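PDB 5DQV: uncharacterized protein from Bacillus subtilis, which hydrolyses nucleotides as a metal-dependent pyrophosphohydrolase of the HD-domain family. Local coordinates for the interface of chains A and B. Residues are numbered along the deposited sequence; one frame, centred on the assembly and turned at random. Chains: chain A/B, Uncharacterized protein.

Contact 1 and contact 2 are near-twin patches of one two-fold symmetric interface, and the centres of their C-alpha atoms lie about 13 Å apart. In contact 1, A:Tyr195, A:Gln198, A:Leu199 and A:Asp202 of helix 179-202 face B:Ala137 and B:Val138 of helix 136-149. In contact 2 the chains are exchanged, with helix 136-150 of chain A. Leu199 takes a different rotamer in each. B:Phe191 in contact 1 and A:Arg188 in contact 2 also lie on helix 179-202, which thus serves both sides. The reciprocal pairing would suit a dimer, although the structure alone does not show that it forms in solution.

Contact 1: the interface of chains A and B. Residues chain A 194-195, 198-199, 202; chain B 137-138, 191.
Helix 179-202 of chain A lies against the N-terminal turn of helix 136-149 of chain B, and helix 179-202 of chain B adds an aromatic ring. The phenol hydroxyl OH of A:Tyr195 donates a hydrogen bond of 2.6 Å to the backbone O of B:Ala137. The hydroxyl sits 42° out of the carbonyl plane, above it. CG of A:Tyr195 is anti to the backbone N (chi1 -178°), which helps bring the ring to B:Ala137, with OH at its carbonyl O. Its carbon CE2 rests 3.8 Å from the methyl CB of B:Ala137. That methyl also meets CG of A:Gln198 at 3.7 Å and CD2 of A:Leu199 at 4.0 Å, and so packs against several side chains of chain A. B:Phe191 is touched in two ways. CG of A:Gln198 stands over the centre of one face, 3.8 Å from the ring centroid, in a CH-pi contact. A:Gln198 bends at chi2, and its amide plane lies 31° from that of the ring. At the ring edge, in plane, CD2 of A:Tyr195 comes within 3.7 Å of CE2 of B:Phe191, and the two side chains cross at about a right angle. Two ordered waters bridge the polar groups. Waters 1 and 2 both contact the carboxylate oxygen OD2 of A:Asp202. Water 2 reaches N of B:Ala137 at 2.9 Å, and water 1 reaches N of B:Val138. The carboxylate thus faces backbone N-H groups at a helix start through water, where the helix dipole would probably favour a negative charge. This patch joins an apolar contact to a hydrated polar edge and helps hold the two chains together in the deposited dimer.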
ATOM      1  N   GLN A 194       6.611  -5.053 -13.167  1.00 22.69           N
ATOM      2  CA  GLN A 194       7.813  -4.302 -12.797  1.00 24.56           C
ATOM      3  C   GLN A 194       7.932  -4.027 -11.296  1.00 23.02           C
ATOM      4  O   GLN A 194       9.039  -4.109 -10.720  1.00 24.26           O
ATOM      5  CB  GLN A 194       7.946  -3.047 -13.679  1.00 26.04           C
ATOM      6  CG  GLN A 194       8.177  -3.416 -15.161  1.00 31.01           C
ATOM      7  CD  GLN A 194       9.425  -4.361 -15.391  1.00 39.25           C
ATOM      8  OE1 GLN A 194      10.539  -4.065 -14.933  1.00 39.19           O
ATOM      9  NE2 GLN A 194       9.197  -5.528 -16.071  1.00 42.79           N
ATOM     10  N   TYR A 195       6.794  -3.765 -10.652  1.00 22.46           N
ATOM     11  CA  TYR A 195       6.725  -3.478  -9.207  1.00 22.30           C
ATOM     12  C   TYR A 195       7.135  -4.729  -8.403  1.00 21.70           C
ATOM     13  O   TYR A 195       7.980  -4.677  -7.508  1.00 21.95           O
ATOM     14  CB  TYR A 195       5.325  -2.979  -8.810  1.00 22.01           C
ATOM     15  CG  TYR A 195       5.292  -2.652  -7.351  1.00 24.45           C
ATOM     16  CD1 TYR A 195       5.050  -3.655  -6.433  1.00 27.17           C
ATOM     17  CD2 TYR A 195       5.603  -1.396  -6.884  1.00 26.16           C
ATOM     18  CE1 TYR A 195       5.061  -3.397  -5.091  1.00 25.99           C
ATOM     19  CE2 TYR A 195       5.637  -1.134  -5.525  1.00 29.20           C
ATOM     20  CZ  TYR A 195       5.365  -2.182  -4.645  1.00 27.34           C
ATOM     21  OH  TYR A 195       5.384  -2.033  -3.275  1.00 30.08           O
ATOM     22  N   GLN A 198      10.796  -5.266  -8.708  1.00 23.02           N
ATOM     23  CA  GLN A 198      11.482  -4.347  -7.789  1.00 24.32           C
ATOM     24  C   GLN A 198      11.449  -4.865  -6.337  1.00 23.94           C
ATOM     25  O   GLN A 198      12.496  -4.841  -5.637  1.00 25.68           O
ATOM     26  CB  GLN A 198      10.953  -2.905  -7.950  1.00 24.89           C
ATOM     27  CG  GLN A 198      11.899  -1.863  -7.359  1.00 31.56           C
ATOM     28  CD  GLN A 198      13.164  -1.713  -8.144  1.00 32.58           C
ATOM     29  OE1 GLN A 198      13.157  -1.711  -9.368  1.00 36.31           O
ATOM     30  NE2 GLN A 198      14.283  -1.677  -7.438  1.00 40.66           N
ATOM     31  N   LEU A 199      10.307  -5.410  -5.883  1.00 23.09           N
ATOM     32  CA  LEU A 199      10.225  -6.010  -4.533  1.00 23.96           C
ATOM     33  C   LEU A 199      11.160  -7.204  -4.427  1.00 24.50           C
ATOM     34  O   LEU A 199      11.851  -7.373  -3.402  1.00 25.67           O
ATOM     35  CB  LEU A 199       8.804  -6.467  -4.139  1.00 23.60           C
ATOM     36  CG  LEU A 199       7.771  -5.464  -3.683  1.00 24.74           C
ATOM     37  CD1 LEU A 199       6.477  -6.184  -3.367  1.00 21.39           C
ATOM     38  CD2 LEU A 199       8.311  -4.676  -2.471  1.00 21.53           C
ATOM     39  N   ASP A 202      14.736  -5.884  -4.079  1.00 30.14           N
ATOM     40  CA  ASP A 202      14.997  -5.188  -2.811  1.00 30.82           C
ATOM     41  C   ASP A 202      14.856  -6.055  -1.577  1.00 30.16           C
ATOM     42  O   ASP A 202      15.432  -5.744  -0.515  1.00 31.72           O
ATOM     43  CB  ASP A 202      14.073  -4.017  -2.704  1.00 30.21           C
ATOM     44  CG  ASP A 202      14.432  -2.916  -3.682  1.00 33.06           C
ATOM     45  OD1 ASP A 202      15.511  -3.022  -4.333  1.00 34.84           O
ATOM     46  OD2 ASP A 202      13.646  -1.974  -3.780  1.00 28.84           O
TER
ATOM     47  N   ALA B 137      10.186   0.524  -3.761  1.00 23.68           N
ATOM     48  CA  ALA B 137       9.009  -0.296  -3.845  1.00 23.57           C
ATOM     49  C   ALA B 137       8.551  -0.699  -2.465  1.00 21.79           C
ATOM     50  O   ALA B 137       7.336  -0.694  -2.186  1.00 22.05           O
ATOM     51  CB  ALA B 137       9.301  -1.543  -4.739  1.00 21.90           C
ATOM     52  N   VAL B 138       9.479  -0.997  -1.561  1.00 23.26           N
ATOM     53  CA  VAL B 138       9.083  -1.379  -0.203  0.50 23.91           C
ATOM     54  C   VAL B 138       8.511  -0.154   0.527  1.00 24.21           C
ATOM     55  O   VAL B 138       7.459  -0.238   1.186  1.00 24.35           O
ATOM     56  CB  VAL B 138      10.230  -2.052   0.600  0.50 24.80           C
ATOM     57  CG1 VAL B 138      11.380  -1.091   0.833  0.50 29.30           C
ATOM     58  CG2 VAL B 138       9.692  -2.563   1.941  0.50 25.28           C
ATOM     59  N   PHE B 191      12.958   4.595  -8.716  1.00 39.12           N
ATOM     60  CA  PHE B 191      11.779   3.778  -8.892  1.00 36.70           C
ATOM     61  C   PHE B 191      10.521   4.459  -8.307  1.00 33.77           C
ATOM     62  O   PHE B 191       9.490   4.472  -8.945  1.00 30.77           O
ATOM     63  CB  PHE B 191      11.943   2.366  -8.324  1.00 34.96           C
ATOM     64  CG  PHE B 191      10.727   1.522  -8.544  1.00 33.99           C
ATOM     65  CD1 PHE B 191      10.476   0.987  -9.775  1.00 36.31           C
ATOM     66  CD2 PHE B 191       9.798   1.329  -7.519  1.00 31.57           C
ATOM     67  CE1 PHE B 191       9.336   0.218 -10.005  1.00 38.53           C
ATOM     68  CE2 PHE B 191       8.662   0.576  -7.725  1.00 31.09           C
ATOM     69  CZ  PHE B 191       8.413   0.015  -8.970  1.00 35.04           C
TER
HETATM   70  O   HOH W   1      12.349  -0.654  -2.037  1.00 31.23           O
HETATM   71  O   HOH W   2      12.815   0.198  -5.018  1.00 36.71           O

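Contact 2: the interface of chains A and B. Residues chain A 136-138, 188; chain B 195, 198-199, 202.
A:Ala137 has helical backbone angles (phi -58°, psi -40°) in the first turn of helix 136-150, facing helix 179-202 of chain B. Its carbonyl O accepts a hydrogen bond from the phenol hydroxyl OH of B:Tyr195 at 2.7 Å. The donor approaches from above the carbonyl plane. The methyl CB of A:Ala137 touches the ring carbon CE2 of B:Tyr195 at 3.7 Å and also packs on CG of B:Gln198. Replacing B:Tyr195 by a phenylalanine would probably leave the carbonyl of A:Ala137 without this bond across the interface. CD1 of B:Leu199 packs on A:Val138, 3.8 Å from its CA. With CG of B:Leu199 anti to the backbone N, CD1 lies against the backbone of A:Ala137 and A:Val138. B:Asp202 and A:Arg188 slide past each other in opposite directions. The carboxylate stacks over one face of the guanidinium, toward its rim, with the two planes 10° apart. NH2 of A:Arg188 and OD1 of B:Asp202 are 4.2 Å apart, so the opposite charges may attract without direct contact between the charged atoms. Water 4 lies in plane at the guanidinium edge and links NH2 of A:Arg188 to the backbone O of B:Asp202. The other carboxylate oxygen, OD2, reaches N of A:Ala137 through water 3. Within chain B, the carboxylate is steadied by the side-chain amide of B:Gln198. Its NE2 donates to OD1 of B:Asp202 at 2.9 Å, meeting that oxygen from above the carboxylate plane.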
ATOM      1  N   GLY A 136      -2.217  -2.139 -11.841  1.00 20.97           N
ATOM      2  CA  GLY A 136      -1.394  -0.992 -12.226  1.00 21.99           C
ATOM      3  C   GLY A 136      -0.963  -0.295 -10.962  1.00 20.11           C
ATOM      4  O   GLY A 136      -1.071  -0.852  -9.905  1.00 19.76           O
ATOM      5  N   ALA A 137      -0.452   0.924 -11.080  1.00 21.07           N
ATOM      6  CA  ALA A 137      -0.014   1.692  -9.913  1.00 21.48           C
ATOM      7  C   ALA A 137      -1.142   1.877  -8.919  1.00 20.89           C
ATOM      8  O   ALA A 137      -0.938   1.758  -7.697  1.00 19.62           O
ATOM      9  CB  ALA A 137       0.568   3.074 -10.336  1.00 22.71           C
ATOM     10  N   VAL A 138      -2.338   2.137  -9.435  1.00 20.54           N
ATOM     11  CA  VAL A 138      -3.470   2.302  -8.536  1.00 22.25           C
ATOM     12  C   VAL A 138      -3.834   0.981  -7.840  1.00 21.11           C
ATOM     13  O   VAL A 138      -4.091   0.957  -6.616  1.00 18.28           O
ATOM     14  CB  VAL A 138      -4.709   3.008  -9.226  1.00 21.98           C
ATOM     15  CG1 VAL A 138      -5.099   2.299 -10.434  1.00 26.57           C
ATOM     16  CG2 VAL A 138      -5.889   3.027  -8.293  1.00 23.67           C
ATOM     17  N   ARG A 188      -0.984  -1.573 -17.429  1.00 25.73           N
ATOM     18  CA  ARG A 188      -1.133  -1.644 -15.973  1.00 24.05           C
ATOM     19  C   ARG A 188      -0.562  -2.940 -15.391  1.00 22.22           C
ATOM     20  O   ARG A 188       0.112  -2.926 -14.380  1.00 22.66           O
ATOM     21  CB  ARG A 188      -2.615  -1.467 -15.567  1.00 22.42           C
ATOM     22  CG  ARG A 188      -3.133  -0.053 -15.802  1.00 24.90           C
ATOM     23  CD  ARG A 188      -4.514   0.084 -15.128  1.00 24.77           C
ATOM     24  NE  ARG A 188      -5.043   1.374 -15.417  1.00 27.18           N
ATOM     25  CZ  ARG A 188      -5.807   2.093 -14.593  1.00 24.71           C
ATOM     26  NH1 ARG A 188      -6.152   1.648 -13.372  1.00 24.98           N
ATOM     27  NH2 ARG A 188      -6.152   3.277 -14.984  1.00 24.80           N
TER
ATOM     28  N   TYR B 195       7.034   5.354 -10.143  1.00 32.41           N
ATOM     29  CA  TYR B 195       5.754   4.944  -9.524  1.00 30.20           C
ATOM     30  C   TYR B 195       4.803   6.140  -9.456  1.00 30.20           C
ATOM     31  O   TYR B 195       3.672   6.018  -9.868  1.00 29.43           O
ATOM     32  CB  TYR B 195       5.897   4.299  -8.133  1.00 27.15           C
ATOM     33  CG  TYR B 195       4.546   3.944  -7.547  1.00 26.51           C
ATOM     34  CD1 TYR B 195       3.841   4.865  -6.794  1.00 27.49           C
ATOM     35  CD2 TYR B 195       3.934   2.722  -7.819  1.00 24.34           C
ATOM     36  CE1 TYR B 195       2.557   4.585  -6.325  1.00 27.38           C
ATOM     37  CE2 TYR B 195       2.651   2.427  -7.335  1.00 26.09           C
ATOM     38  CZ  TYR B 195       1.974   3.393  -6.564  1.00 25.26           C
ATOM     39  OH  TYR B 195       0.711   3.132  -6.064  1.00 26.61           O
ATOM     40  N   GLN B 198       3.501   7.225 -12.806  1.00 36.32           N
ATOM     41  CA  GLN B 198       2.480   6.320 -13.282  1.00 36.17           C
ATOM     42  C   GLN B 198       1.156   6.517 -12.548  1.00 34.13           C
ATOM     43  O   GLN B 198       0.091   6.567 -13.175  1.00 33.88           O
ATOM     44  CB  GLN B 198       2.943   4.871 -13.198  1.00 35.38           C
ATOM     45  CG  GLN B 198       1.963   3.931 -13.851  1.00 37.13           C
ATOM     46  CD  GLN B 198       1.833   4.185 -15.369  1.00 42.82           C
ATOM     47  OE1 GLN B 198       2.823   4.094 -16.106  1.00 42.79           O
ATOM     48  NE2 GLN B 198       0.602   4.504 -15.832  1.00 39.22           N
ATOM     49  N   LEU B 199       1.228   6.640 -11.221  1.00 32.34           N
ATOM     50  CA  LEU B 199       0.025   6.874 -10.428  1.00 31.40           C
ATOM     51  C   LEU B 199      -0.705   8.140 -10.894  1.00 33.66           C
ATOM     52  O   LEU B 199      -1.924   8.144 -11.071  1.00 33.08           O
ATOM     53  CB  LEU B 199       0.397   7.010  -8.963  1.00 29.58           C
ATOM     54  CG  LEU B 199      -0.783   6.936  -8.005  1.00 29.64           C
ATOM     55  CD1 LEU B 199      -1.563   5.510  -8.030  1.00 23.79           C
ATOM     56  CD2 LEU B 199      -0.314   7.327  -6.649  1.00 27.50           C
ATOM     57  N   ASP B 202      -2.412   7.380 -14.106  1.00 39.93           N
ATOM     58  CA  ASP B 202      -3.635   6.578 -13.926  1.00 39.07           C
ATOM     59  C   ASP B 202      -4.821   7.424 -13.344  1.00 38.43           C
ATOM     60  O   ASP B 202      -6.006   7.169 -13.637  1.00 37.17           O
ATOM     61  CB  ASP B 202      -3.330   5.382 -13.028  1.00 36.30           C
ATOM     62  CG  ASP B 202      -2.425   4.332 -13.709  1.00 38.99           C
ATOM     63  OD1 ASP B 202      -2.123   4.455 -14.898  1.00 44.21           O
ATOM     64  OD2 ASP B 202      -2.050   3.366 -13.037  1.00 40.42           O
TER
HETATM   65  O   HOH W   3      -0.356   1.574 -13.918  1.00 26.52           O
HETATM   66  O   HOH W   4      -8.008   5.337 -13.703  1.00 45.28           O